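Local coordinates for ribosomal protein uL16 3-hydroxylase (Escherichia coli, PDB 4CCL) that hydroxylates an arginine of ribosomal protein uL16 at the 3 position, using iron(II), 2-oxoglutarate and oxygen, and works as a homodimer, at residues 46-51 / 87-92; 101-106 / 200-205; 296-301 / 350-355; 321-326 / 366-371. One frame throughout, in Å; residues are numbered along the deposited sequence.

Contact 1 of 4, residues 46-51 / 87-92; sequences ESEVDS and NHWHEP
V49 and W89 meet in a methyl-over-indole contact that packs the loop between helix 37-45 and strand 51-57 against the short helix 86-89, just where the chain enters the large antiparallel sheet through strand 51-57. No hydrogen bond crosses between 46-51 and 87-92; one tryptophan carries the whole of this side. CG2 of V49 sits over a face of the indole, 4.1 Å from the centroid of the five-membered ring and only 13° off its normal, a CH-pi contact. The methyl is put there by the valine rotamer: CG1 is anti to the backbone N (chi1 -174°), which leaves CG2 beside that N. The opposite face of the indole is met by CB of its neighbour H88, near the rim, so the ring is held between an aliphatic group on each side. Its six-membered end reaches E48. There OE1 lies 3.4 Å from W89 CZ3, with the carboxylate and ring planes 61° apart, an oblique approach, while the E48 carbonyl O comes to 3.6 Å from W89 CZ2. L43 of helix 37-45 touches both V49 and W89 and continues the apolar patch. An alanine in place of W89 would probably leave the V49 methyl without its aromatic partner and open a gap between the loop and helix 86-89. Across these segments, then, cohesion comes from apolar packing and the CH-pi contact; the carboxylate of E48 is exposed and probably adds little.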
loop_
_atom_site.group_PDB
_atom_site.type_symbol
_atom_site.label_atom_id
_atom_site.label_comp_id
_atom_site.label_asym_id
_atom_site.label_seq_id
_atom_site.Cartn_x
_atom_site.Cartn_y
_atom_site.Cartn_z
ATOM N N GLU B 46 -33.522 5.583 -10.216
ATOM C CA GLU B 46 -32.398 6.418 -10.632
ATOM C C GLU B 46 -31.102 5.610 -10.731
ATOM O O GLU B 46 -30.869 4.692 -9.946
ATOM C CB GLU B 46 -32.236 7.603 -9.676
ATOM C CG GLU B 46 -33.553 8.269 -9.266
ATOM C CD GLU B 46 -34.109 9.223 -10.316
ATOM O OE1 GLU B 46 -33.789 9.065 -11.513
ATOM O OE2 GLU B 46 -34.870 10.141 -9.939
ATOM N N SER B 47 -30.266 5.961 -11.705
ATOM C CA SER B 47 -29.083 5.165 -12.029
ATOM C C SER B 47 -27.861 5.433 -11.149
ATOM O O SER B 47 -26.927 4.630 -11.120
ATOM C CB SER B 47 -28.712 5.342 -13.505
ATOM O OG SER B 47 -28.489 6.706 -13.816
ATOM N N GLU B 48 -27.863 6.554 -10.434
ATOM C CA GLU B 48 -26.728 6.903 -9.583
ATOM C C GLU B 48 -26.893 6.336 -8.176
ATOM O O GLU B 48 -25.979 6.399 -7.355
ATOM C CB GLU B 48 -26.531 8.420 -9.524
ATOM C CG GLU B 48 -27.252 9.196 -10.614
ATOM C CD GLU B 48 -28.688 9.513 -10.249
ATOM O OE1 GLU B 48 -28.951 9.794 -9.059
ATOM O OE2 GLU B 48 -29.551 9.484 -11.151
ATOM N N VAL B 49 -28.070 5.783 -7.911
ATOM C CA VAL B 49 -28.394 5.216 -6.609
ATOM C C VAL B 49 -28.014 3.737 -6.515
ATOM O O VAL B 49 -28.168 2.985 -7.478
ATOM C CB VAL B 49 -29.900 5.374 -6.311
ATOM C CG1 VAL B 49 -30.224 4.933 -4.894
ATOM C CG2 VAL B 49 -30.330 6.813 -6.530
ATOM N N ASP B 50 -27.516 3.330 -5.350
ATOM C CA ASP B 50 -27.259 1.923 -5.075
ATOM C C ASP B 50 -28.515 1.346 -4.439
ATOM O O ASP B 50 -28.880 1.712 -3.321
ATOM C CB ASP B 50 -26.061 1.772 -4.124
ATOM C CG ASP B 50 -25.673 0.313 -3.874
ATOM O OD1 ASP B 50 -26.504 -0.594 -4.086
ATOM O OD2 ASP B 50 -24.522 0.071 -3.452
ATOM N N SER B 51 -29.155 0.422 -5.145
ATOM C CA SER B 51 -30.362 -0.224 -4.647
ATOM C C SER B 51 -30.380 -1.688 -5.059
ATOM O O SER B 51 -29.713 -2.078 -6.015
ATOM C CB SER B 51 -31.615 0.482 -5.170
ATOM O OG SER B 51 -31.681 0.431 -6.585
ATOM N N ASN B 87 -30.080 9.662 2.399
ATOM C CA ASN B 87 -29.811 11.005 2.905
ATOM C C ASN B 87 -29.045 11.874 1.908
ATOM O O ASN B 87 -28.969 13.093 2.062
ATOM C CB ASN B 87 -29.069 10.944 4.245
ATOM C CG ASN B 87 -27.834 10.068 4.188
ATOM O OD1 ASN B 87 -27.901 8.907 3.785
ATOM N ND2 ASN B 87 -26.696 10.624 4.583
ATOM N N HIS B 88 -28.474 11.237 0.891
ATOM C CA HIS B 88 -27.824 11.959 -0.194
ATOM C C HIS B 88 -28.860 12.605 -1.115
ATOM O O HIS B 88 -28.743 13.780 -1.462
ATOM C CB HIS B 88 -26.905 11.030 -0.998
ATOM C CG HIS B 88 -25.722 10.523 -0.229
ATOM N ND1 HIS B 88 -24.646 9.916 -0.833
ATOM C CD2 HIS B 88 -25.452 10.536 1.101
ATOM C CE1 HIS B 88 -23.761 9.573 0.088
ATOM N NE2 HIS B 88 -24.224 9.938 1.267
ATOM N N TRP B 89 -29.864 11.828 -1.515
ATOM C CA TRP B 89 -30.832 12.283 -2.511
ATOM C C TRP B 89 -32.142 12.859 -1.957
ATOM O O TRP B 89 -32.970 13.356 -2.721
ATOM C CB TRP B 89 -31.138 11.127 -3.466
ATOM C CG TRP B 89 -29.957 10.224 -3.657
ATOM C CD1 TRP B 89 -29.660 9.095 -2.946
ATOM C CD2 TRP B 89 -28.905 10.386 -4.605
ATOM N NE1 TRP B 89 -28.489 8.541 -3.401
ATOM C CE2 TRP B 89 -27.998 9.321 -4.430
ATOM C CE3 TRP B 89 -28.628 11.331 -5.603
ATOM C CZ2 TRP B 89 -26.852 9.164 -5.195
ATOM C CZ3 TRP B 89 -27.488 11.180 -6.369
ATOM C CH2 TRP B 89 -26.614 10.107 -6.160
ATOM N N HIS B 90 -32.323 12.797 -0.640
ATOM C CA HIS B 90 -33.557 13.262 -0.004
ATOM C C HIS B 90 -33.248 14.056 1.269
ATOM O O HIS B 90 -32.652 13.520 2.202
ATOM C CB HIS B 90 -34.454 12.061 0.326
ATOM C CG HIS B 90 -35.914 12.383 0.398
ATOM N ND1 HIS B 90 -36.630 12.346 1.575
ATOM C CD2 HIS B 90 -36.804 12.723 -0.569
ATOM C CE1 HIS B 90 -37.890 12.663 1.337
ATOM N NE2 HIS B 90 -38.021 12.894 0.040
ATOM N N GLU B 91 -33.650 15.324 1.309
ATOM C CA GLU B 91 -33.413 16.172 2.489
ATOM C C GLU B 91 -34.200 15.751 3.747
ATOM O O GLU B 91 -33.619 15.662 4.842
ATOM C CB GLU B 91 -33.642 17.665 2.182
ATOM C CG GLU B 91 -32.570 18.342 1.343
ATOM C CD GLU B 91 -32.751 19.855 1.290
ATOM O OE1 GLU B 91 -33.226 20.432 2.292
ATOM O OE2 GLU B 91 -32.426 20.466 0.248
ATOM N N PRO B 92 -35.522 15.511 3.609
ATOM C CA PRO B 92 -36.282 15.073 4.787
ATOM C C PRO B 92 -35.706 13.814 5.431
ATOM O O PRO B 92 -35.752 13.675 6.652
ATOM C CB PRO B 92 -37.673 14.787 4.215
ATOM C CG PRO B 92 -37.788 15.707 3.059
ATOM C CD PRO B 92 -36.413 15.749 2.454
#

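Contact 2 of 4, residues 101-106 / 200-205; sequences RELPDW and VGFRAP
L103 and F202 cross at about a right angle, the leucine bringing its CD1 methyl to 3.5 Å from F202 CZ. CE2 of the same ring lies 3.8 Å from L103 CD1, so the methyl meets the far corner of the phenyl in an oblique approach. F202 has CG anti to its carbonyl carbon (chi1 -73°), which swings the ring from the strand end toward 101-106. W17 meets this phenyl edge-to-face and also touches L103. The contact belongs to the JmjC domain of the cupin class: strand 195-202 lies beside strand 108-116 in the antiparallel sheet, and 101-106 is the loop that leads into the latter. The F202 side chain is about 9 Å from that of D127, an iron ligand. Further along, P205 CD comes up to the edge of the W106 indole near its plane, 4.4 Å from W106 CZ3. The indole NE1 is hydrogen-bonded to E246 of the second subunit, and Y228 of that subunit stacks edge-to-face with the ring. CG of R203 passes 4.1 Å from W106 O, while R203 NH1 donates to Q274 O.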
loop_
_atom_site.group_PDB
_atom_site.type_symbol
_atom_site.label_atom_id
_atom_site.label_comp_id
_atom_site.label_asym_id
_atom_site.label_seq_id
_atom_site.Cartn_x
_atom_site.Cartn_y
_atom_site.Cartn_z
ATOM N N ARG B 101 -26.047 12.914 16.332
ATOM C CA ARG B 101 -24.810 13.667 16.504
ATOM C C ARG B 101 -24.227 13.570 17.917
ATOM O O ARG B 101 -23.117 14.043 18.169
ATOM C CB ARG B 101 -25.007 15.125 16.093
ATOM C CG ARG B 101 -25.283 15.286 14.614
ATOM C CD ARG B 101 -24.616 16.533 14.041
ATOM N NE ARG B 101 -24.159 16.491 12.639
ATOM C CZ ARG B 101 -24.672 15.784 11.628
ATOM N NH1 ARG B 101 -25.714 14.975 11.770
ATOM N NH2 ARG B 101 -24.118 15.901 10.430
ATOM N N GLU B 102 -24.977 12.964 18.835
ATOM C CA GLU B 102 -24.441 12.614 20.149
ATOM C C GLU B 102 -23.298 11.604 20.028
ATOM O O GLU B 102 -22.548 11.376 20.977
ATOM C CB GLU B 102 -25.549 12.071 21.053
ATOM C CG GLU B 102 -26.615 13.098 21.407
ATOM C CD GLU B 102 -26.093 14.200 22.308
ATOM O OE1 GLU B 102 -25.026 14.007 22.934
ATOM O OE2 GLU B 102 -26.748 15.260 22.392
ATOM N N LEU B 103 -23.176 11.013 18.843
ATOM C CA LEU B 103 -22.070 10.135 18.492
ATOM C C LEU B 103 -21.270 10.856 17.409
ATOM O O LEU B 103 -21.828 11.663 16.665
ATOM C CB LEU B 103 -22.609 8.799 17.969
ATOM C CG LEU B 103 -23.227 7.853 19.003
ATOM C CD1 LEU B 103 -24.101 6.804 18.331
ATOM C CD2 LEU B 103 -22.136 7.191 19.828
ATOM N N PRO B 104 -19.961 10.576 17.321
ATOM C CA PRO B 104 -19.065 11.347 16.447
ATOM C C PRO B 104 -19.451 11.296 14.969
ATOM O O PRO B 104 -19.792 10.227 14.462
ATOM C CB PRO B 104 -17.704 10.670 16.653
ATOM C CG PRO B 104 -17.812 9.983 17.969
ATOM C CD PRO B 104 -19.235 9.534 18.067
ATOM N N ASP B 105 -19.392 12.443 14.297
ATOM C CA ASP B 105 -19.665 12.520 12.862
ATOM C C ASP B 105 -18.787 11.567 12.056
ATOM O O ASP B 105 -19.222 11.025 11.042
ATOM C CB ASP B 105 -19.460 13.945 12.339
ATOM C CG ASP B 105 -20.552 14.896 12.783
ATOM O OD1 ASP B 105 -21.639 14.420 13.173
ATOM O OD2 ASP B 105 -20.325 16.123 12.731
ATOM N N TRP B 106 -17.551 11.370 12.504
ATOM C CA TRP B 106 -16.604 10.562 11.741
ATOM C C TRP B 106 -16.928 9.066 11.803
ATOM O O TRP B 106 -16.604 8.316 10.882
ATOM C CB TRP B 106 -15.153 10.866 12.152
ATOM C CG TRP B 106 -14.667 10.183 13.398
ATOM C CD1 TRP B 106 -14.750 10.648 14.681
ATOM C CD2 TRP B 106 -13.992 8.923 13.474
ATOM N NE1 TRP B 106 -14.180 9.748 15.549
ATOM C CE2 TRP B 106 -13.708 8.678 14.833
ATOM C CE3 TRP B 106 -13.605 7.971 12.523
ATOM C CZ2 TRP B 106 -13.057 7.524 15.265
ATOM C CZ3 TRP B 106 -12.960 6.825 12.955
ATOM C CH2 TRP B 106 -12.691 6.613 14.312
ATOM N N VAL B 200 -29.608 3.682 10.379
ATOM C CA VAL B 200 -28.534 4.643 10.516
ATOM C C VAL B 200 -27.323 3.785 10.777
ATOM O O VAL B 200 -27.204 3.156 11.836
ATOM C CB VAL B 200 -28.733 5.552 11.740
ATOM C CG1 VAL B 200 -27.582 6.544 11.856
ATOM C CG2 VAL B 200 -30.066 6.272 11.668
ATOM N N GLY B 201 -26.428 3.754 9.797
ATOM C CA GLY B 201 -25.278 2.881 9.845
ATOM C C GLY B 201 -24.051 3.608 10.337
ATOM O O GLY B 201 -23.986 4.837 10.309
ATOM N N PHE B 202 -23.069 2.837 10.778
ATOM C CA PHE B 202 -21.814 3.400 11.245
ATOM C C PHE B 202 -20.645 2.732 10.540
ATOM O O PHE B 202 -20.801 1.691 9.905
ATOM C CB PHE B 202 -21.697 3.285 12.768
ATOM C CG PHE B 202 -22.585 4.245 13.513
ATOM C CD1 PHE B 202 -23.937 3.989 13.656
ATOM C CD2 PHE B 202 -22.067 5.408 14.056
ATOM C CE1 PHE B 202 -24.754 4.868 14.332
ATOM C CE2 PHE B 202 -22.880 6.293 14.735
ATOM C CZ PHE B 202 -24.226 6.023 14.872
ATOM N N ARG B 203 -19.477 3.352 10.632
ATOM C CA ARG B 203 -18.312 2.859 9.921
ATOM C C ARG B 203 -17.074 2.939 10.795
ATOM O O ARG B 203 -16.811 3.962 11.425
ATOM C CB ARG B 203 -18.100 3.668 8.640
ATOM C CG ARG B 203 -18.235 5.166 8.848
ATOM C CD ARG B 203 -18.107 5.935 7.546
ATOM N NE ARG B 203 -16.782 5.797 6.953
ATOM C CZ ARG B 203 -16.347 6.518 5.925
ATOM N NH1 ARG B 203 -17.134 7.436 5.379
ATOM N NH2 ARG B 203 -15.125 6.326 5.448
ATOM N N ALA B 204 -16.319 1.848 10.844
ATOM C CA ALA B 204 -15.012 1.883 11.473
ATOM C C ALA B 204 -14.029 1.129 10.595
ATOM O O ALA B 204 -14.359 0.078 10.045
ATOM C CB ALA B 204 -15.076 1.267 12.860
ATOM N N PRO B 205 -12.808 1.662 10.466
ATOM C CA PRO B 205 -11.766 1.029 9.653
ATOM C C PRO B 205 -11.106 -0.134 10.380
ATOM O O PRO B 205 -11.104 -0.158 11.609
ATOM C CB PRO B 205 -10.756 2.158 9.454
ATOM C CG PRO B 205 -10.891 2.993 10.688
ATOM C CD PRO B 205 -12.359 2.941 11.047
#

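Contact 3 of 4, residues 296-301 / 350-355; sequences ALKQGE and ALEDPS
L297 and L351 form the buried half of this contact, where the end of helix 290-298 meets the turn leading into helix 354-365. Both leucines direct their CB toward the other segment and cross at about a right angle. CD1 of L297 faces both methyls of its partner, 4.0 Å from L351 CD2 and 4.1 Å from L351 CD1, an ordinary van der Waals fit. F371 of strand 369-371 lies against L297, while L357 and L360 of helix 354-365 touch L351, so the pair belongs to a larger apolar interior.

On the solvent side the contact is looser. K298 and E352 are both exposed, and they are joined by a salt bridge whose hydrogen bond is weak: K298 NZ stands 3.3 Å from E352 OE2. The lysine chain bends at chi2 (-70°) and again at chi4, which carries its CE past L351, 4.4 Å from L351 CD1, before the ammonium reaches the carboxylate. The other oxygen of E352, OE1, is bound by the hydroxyl of Y294, a stronger tie that probably fixes the glutamate more than the lysine does.

Each segment also marks a helix end. At G300, with phi 105°, helix 290-298 finishes in a Schellman motif. D353 is the N-cap of helix 354-365, its OD1 accepting from S355 N at 3.0 Å from above the carboxylate plane, and its OD2 is held by H329. The contact thus sets the C-terminal end of helix 290-298 against the turn before helix 354-365, within the ROXA-like winged-helix domain.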
loop_
_atom_site.group_PDB
_atom_site.type_symbol
_atom_site.label_atom_id
_atom_site.label_comp_id
_atom_site.label_asym_id
_atom_site.label_seq_id
_atom_site.Cartn_x
_atom_site.Cartn_y
_atom_site.Cartn_z
ATOM N N ALA B 296 -25.012 37.325 -2.010
ATOM C CA ALA B 296 -26.089 36.375 -1.729
ATOM C C ALA B 296 -26.256 36.154 -0.234
ATOM O O ALA B 296 -27.369 36.207 0.285
ATOM C CB ALA B 296 -25.833 35.048 -2.423
ATOM N N LEU B 297 -25.145 35.920 0.455
ATOM C CA LEU B 297 -25.185 35.718 1.900
ATOM C C LEU B 297 -25.660 36.966 2.645
ATOM O O LEU B 297 -26.547 36.888 3.495
ATOM C CB LEU B 297 -23.821 35.270 2.419
ATOM C CG LEU B 297 -23.461 33.820 2.094
ATOM C CD1 LEU B 297 -22.080 33.484 2.625
ATOM C CD2 LEU B 297 -24.508 32.874 2.667
ATOM N N LYS B 298 -25.077 38.115 2.315
ATOM C CA LYS B 298 -25.470 39.376 2.942
ATOM C C LYS B 298 -26.893 39.785 2.560
ATOM O O LYS B 298 -27.516 40.600 3.241
ATOM C CB LYS B 298 -24.483 40.489 2.581
ATOM C CG LYS B 298 -23.172 40.423 3.348
ATOM C CD LYS B 298 -23.378 40.786 4.810
ATOM C CE LYS B 298 -22.172 40.405 5.657
ATOM N NZ LYS B 298 -20.930 41.107 5.231
ATOM N N GLN B 299 -27.403 39.200 1.480
ATOM C CA GLN B 299 -28.749 39.489 1.000
ATOM C C GLN B 299 -29.764 38.661 1.782
ATOM O O GLN B 299 -30.971 38.796 1.590
ATOM C CB GLN B 299 -28.850 39.166 -0.492
ATOM C CG GLN B 299 -29.998 39.826 -1.234
ATOM C CD GLN B 299 -30.023 39.443 -2.701
ATOM O OE1 GLN B 299 -29.362 38.491 -3.116
ATOM N NE2 GLN B 299 -30.785 40.187 -3.495
ATOM N N GLY B 300 -29.264 37.802 2.666
ATOM C CA GLY B 300 -30.121 36.984 3.505
ATOM C C GLY B 300 -30.203 35.526 3.085
ATOM O O GLY B 300 -30.677 34.686 3.850
ATOM N N GLU B 301 -29.739 35.222 1.875
ATOM C CA GLU B 301 -29.765 33.850 1.366
ATOM C C GLU B 301 -28.902 32.913 2.208
ATOM O O GLU B 301 -27.903 33.328 2.792
ATOM C CB GLU B 301 -29.340 33.798 -0.105
ATOM C CG GLU B 301 -30.452 34.135 -1.086
ATOM C CD GLU B 301 -29.950 34.291 -2.510
ATOM O OE1 GLU B 301 -28.974 35.039 -2.717
ATOM O OE2 GLU B 301 -30.536 33.671 -3.423
ATOM N N ALA B 350 -15.182 36.705 8.470
ATOM C CA ALA B 350 -14.440 35.906 7.495
ATOM C C ALA B 350 -14.703 36.304 6.040
ATOM O O ALA B 350 -13.793 36.264 5.208
ATOM C CB ALA B 350 -14.724 34.424 7.704
ATOM N N LEU B 351 -15.942 36.687 5.740
ATOM C CA LEU B 351 -16.328 37.057 4.377
ATOM C C LEU B 351 -15.567 38.278 3.856
ATOM O O LEU B 351 -15.407 38.445 2.646
ATOM C CB LEU B 351 -17.838 37.302 4.281
ATOM C CG LEU B 351 -18.782 36.122 4.520
ATOM C CD1 LEU B 351 -20.221 36.604 4.447
ATOM C CD2 LEU B 351 -18.536 34.996 3.521
ATOM N N GLU B 352 -15.096 39.121 4.771
ATOM C CA GLU B 352 -14.354 40.321 4.400
ATOM C C GLU B 352 -12.996 39.961 3.798
ATOM O O GLU B 352 -12.496 40.656 2.915
ATOM C CB GLU B 352 -14.177 41.245 5.611
ATOM C CG GLU B 352 -15.431 41.413 6.472
ATOM C CD GLU B 352 -16.646 41.874 5.680
ATOM O OE1 GLU B 352 -16.481 42.689 4.747
ATOM O OE2 GLU B 352 -17.771 41.432 6.001
ATOM N N ASP B 353 -12.412 38.867 4.280
ATOM C CA ASP B 353 -11.144 38.360 3.766
ATOM C C ASP B 353 -11.371 37.727 2.398
ATOM O O ASP B 353 -12.089 36.734 2.283
ATOM C CB ASP B 353 -10.559 37.328 4.738
ATOM C CG ASP B 353 -9.162 36.862 4.349
ATOM O OD1 ASP B 353 -8.691 37.189 3.241
ATOM O OD2 ASP B 353 -8.534 36.151 5.162
ATOM N N PRO B 354 -10.750 38.301 1.356
ATOM C CA PRO B 354 -10.889 37.814 -0.019
ATOM C C PRO B 354 -10.389 36.382 -0.189
ATOM O O PRO B 354 -10.875 35.671 -1.067
ATOM C CB PRO B 354 -10.015 38.787 -0.821
ATOM C CG PRO B 354 -9.958 40.018 0.012
ATOM C CD PRO B 354 -9.938 39.527 1.423
ATOM N N SER B 355 -9.441 35.962 0.642
ATOM C CA SER B 355 -8.937 34.593 0.585
ATOM C C SER B 355 -9.997 33.596 1.042
ATOM O O SER B 355 -10.269 32.609 0.354
ATOM C CB SER B 355 -7.670 34.443 1.428
ATOM O OG SER B 355 -6.550 35.010 0.771
#

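Contact 4 of 4, residues 321-326 / 366-371; sequences NGEKID and SGYWFF
In the ROXA-like winged-helix domain, Y368 stands at the start of the C-terminal strand 369-371 and is gripped by the turn before, and the start of, edge strand 323-325 of the three-stranded sheet. Two hydrogen bonds meet at its hydroxyl. N321 ND2 donates to Y368 OH at 2.9 Å, with an N-H...O angle of 149° and the phenolic oxygen close to the amide plane. Y368 OH in turn gives its proton to E323 OE2 at 3.0 Å, approaching from above the carboxylate plane. Donor and acceptor on one oxygen probably fix the rotation of the O-H.

The flat groups differ in how they come in. The N321 amide stands at 76° to the phenol ring, and N321 CB lies over one face near the rim; S366 CB covers the opposite face over the centre. The E323 carboxylate lies at the ring edge, with OE1 3.2 Å from Y368 CE2. N321 reaches the hydroxyl because its CG is anti to the backbone N (chi1 -172°). L309 touches both N321 and Y368, and L363 of helix 354-365 packs against the tyrosine.

A phenylalanine in place of Y368 would probably leave both the N321 amide and the E323 carboxylate without their shared partner, freeing the two side chains to turn. G367 before it has positive phi and ends helix 354-365 in a Schellman motif. Through the two hydrogen bonds of Y368, the edge of the sheet 311-325 is joined to the junction between helix 354-365 and strand 369-371 in the ROXA-like winged-helix domain.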
loop_
_atom_site.group_PDB
_atom_site.type_symbol
_atom_site.label_atom_id
_atom_site.label_comp_id
_atom_site.label_asym_id
_atom_site.label_seq_id
_atom_site.Cartn_x
_atom_site.Cartn_y
_atom_site.Cartn_z
ATOM N N ASN B 321 -14.886 16.155 2.195
ATOM C CA ASN B 321 -14.898 15.225 1.067
ATOM C C ASN B 321 -13.507 14.990 0.467
ATOM O O ASN B 321 -13.317 15.054 -0.745
ATOM C CB ASN B 321 -15.912 15.687 0.009
ATOM C CG ASN B 321 -16.119 14.672 -1.101
ATOM O OD1 ASN B 321 -16.579 13.556 -0.862
ATOM N ND2 ASN B 321 -15.788 15.063 -2.327
ATOM N N GLY B 322 -12.533 14.734 1.333
ATOM C CA GLY B 322 -11.187 14.421 0.889
ATOM C C GLY B 322 -10.253 15.610 0.774
ATOM O O GLY B 322 -9.032 15.447 0.746
ATOM N N GLU B 323 -10.820 16.809 0.712
ATOM C CA GLU B 323 -10.018 18.012 0.518
ATOM C C GLU B 323 -9.812 18.795 1.809
ATOM O O GLU B 323 -10.762 19.075 2.543
ATOM C CB GLU B 323 -10.652 18.907 -0.545
ATOM C CG GLU B 323 -10.772 18.248 -1.904
ATOM C CD GLU B 323 -11.922 18.803 -2.715
ATOM O OE1 GLU B 323 -12.489 19.841 -2.312
ATOM O OE2 GLU B 323 -12.267 18.193 -3.750
ATOM N N LYS B 324 -8.559 19.145 2.074
ATOM C CA LYS B 324 -8.212 19.911 3.261
ATOM C C LYS B 324 -8.527 21.385 3.060
ATOM O O LYS B 324 -8.058 22.006 2.111
ATOM C CB LYS B 324 -6.728 19.740 3.585
ATOM C CG LYS B 324 -6.231 20.591 4.742
ATOM C CD LYS B 324 -4.717 20.495 4.863
ATOM C CE LYS B 324 -4.153 21.584 5.763
ATOM N NZ LYS B 324 -2.688 21.773 5.552
ATOM N N ILE B 325 -9.339 21.929 3.956
ATOM C CA ILE B 325 -9.561 23.362 4.033
ATOM C C ILE B 325 -8.864 23.943 5.270
ATOM O O ILE B 325 -9.039 23.461 6.411
ATOM C CB ILE B 325 -11.058 23.720 3.990
ATOM C CG1 ILE B 325 -11.859 22.784 4.890
ATOM C CG2 ILE B 325 -11.586 23.621 2.566
ATOM C CD1 ILE B 325 -13.352 22.821 4.628
ATOM N N ASP B 326 -8.050 24.963 4.998
ATOM C CA ASP B 326 -7.165 25.592 5.967
ATOM C C ASP B 326 -7.380 27.098 5.922
ATOM O O ASP B 326 -7.077 27.737 4.914
ATOM C CB ASP B 326 -5.716 25.298 5.579
ATOM C CG ASP B 326 -4.893 24.767 6.732
ATOM O OD1 ASP B 326 -5.466 24.091 7.612
ATOM O OD2 ASP B 326 -3.667 25.015 6.749
ATOM N N SER B 366 -17.744 23.728 -6.244
ATOM C CA SER B 366 -17.473 22.294 -6.275
ATOM C C SER B 366 -18.759 21.491 -6.102
ATOM O O SER B 366 -18.809 20.304 -6.429
ATOM C CB SER B 366 -16.476 21.914 -5.175
ATOM O OG SER B 366 -15.236 21.504 -5.721
ATOM N N GLY B 367 -19.791 22.149 -5.581
ATOM C CA GLY B 367 -21.081 21.521 -5.361
ATOM C C GLY B 367 -21.298 21.100 -3.919
ATOM O O GLY B 367 -22.343 20.548 -3.572
ATOM N N TYR B 368 -20.313 21.375 -3.072
ATOM C CA TYR B 368 -20.333 20.897 -1.693
ATOM C C TYR B 368 -21.324 21.675 -0.823
ATOM O O TYR B 368 -21.835 21.153 0.167
ATOM C CB TYR B 368 -18.923 20.931 -1.094
ATOM C CG TYR B 368 -17.923 20.029 -1.793
ATOM C CD1 TYR B 368 -18.337 19.076 -2.715
ATOM C CD2 TYR B 368 -16.565 20.124 -1.521
ATOM C CE1 TYR B 368 -17.428 18.252 -3.351
ATOM C CE2 TYR B 368 -15.648 19.301 -2.152
ATOM C CZ TYR B 368 -16.086 18.369 -3.065
ATOM O OH TYR B 368 -15.174 17.553 -3.691
ATOM N N TRP B 369 -21.591 22.920 -1.202
ATOM C CA TRP B 369 -22.623 23.728 -0.556
ATOM C C TRP B 369 -23.462 24.420 -1.629
ATOM O O TRP B 369 -22.953 24.748 -2.698
ATOM C CB TRP B 369 -21.994 24.771 0.368
ATOM C CG TRP B 369 -21.634 24.265 1.731
ATOM C CD1 TRP B 369 -22.391 24.354 2.866
ATOM C CD2 TRP B 369 -20.424 23.611 2.111
ATOM N NE1 TRP B 369 -21.727 23.788 3.926
ATOM C CE2 TRP B 369 -20.507 23.318 3.486
ATOM C CE3 TRP B 369 -19.263 23.233 1.422
ATOM C CZ2 TRP B 369 -19.496 22.675 4.187
ATOM C CZ3 TRP B 369 -18.254 22.591 2.115
ATOM C CH2 TRP B 369 -18.376 22.319 3.483
ATOM N N PHE B 370 -24.746 24.634 -1.355
ATOM C CA PHE B 370 -25.609 25.330 -2.313
ATOM C C PHE B 370 -26.614 26.266 -1.637
ATOM O O PHE B 370 -26.895 26.126 -0.449
ATOM C CB PHE B 370 -26.318 24.339 -3.243
ATOM C CG PHE B 370 -27.286 23.420 -2.544
ATOM C CD1 PHE B 370 -26.852 22.235 -1.969
ATOM C CD2 PHE B 370 -28.636 23.731 -2.482
ATOM C CE1 PHE B 370 -27.742 21.388 -1.336
ATOM C CE2 PHE B 370 -29.528 22.889 -1.851
ATOM C CZ PHE B 370 -29.082 21.715 -1.277
ATOM N N PHE B 371 -27.155 27.213 -2.398
ATOM C CA PHE B 371 -27.961 28.300 -1.836
ATOM C C PHE B 371 -29.440 27.993 -1.625
ATOM O O PHE B 371 -30.066 27.313 -2.436
ATOM C CB PHE B 371 -27.810 29.565 -2.682
ATOM C CG PHE B 371 -26.623 30.394 -2.310
ATOM C CD1 PHE B 371 -26.520 30.918 -1.037
ATOM C CD2 PHE B 371 -25.617 30.658 -3.227
ATOM C CE1 PHE B 371 -25.438 31.684 -0.674
ATOM C CE2 PHE B 371 -24.526 31.430 -2.869
ATOM C CZ PHE B 371 -24.438 31.941 -1.587
#

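How the contacts relate
From the N terminus, contact 1 comes first, bringing the loop 46-51 onto the helix 86-89 and closing a loop of 35 residues that includes strands 51-57, 60-65 and 79-83. Contact 2 then closes a far longer loop, 101-106 to 200-205, around the JmjC sheet, and it follows contact 1 in series. Contacts 3 and 4 come later and cross: 296-301, 321-326, 350-355 and 366-371 alternate along the chain, knitting helix 290-298, the small sheet, helix 354-365 and the C-terminal strand together. They touch through F371, which packs on A296, L297 and E301. E91 lies against F370, the point at which contacts 1 and 4 touch.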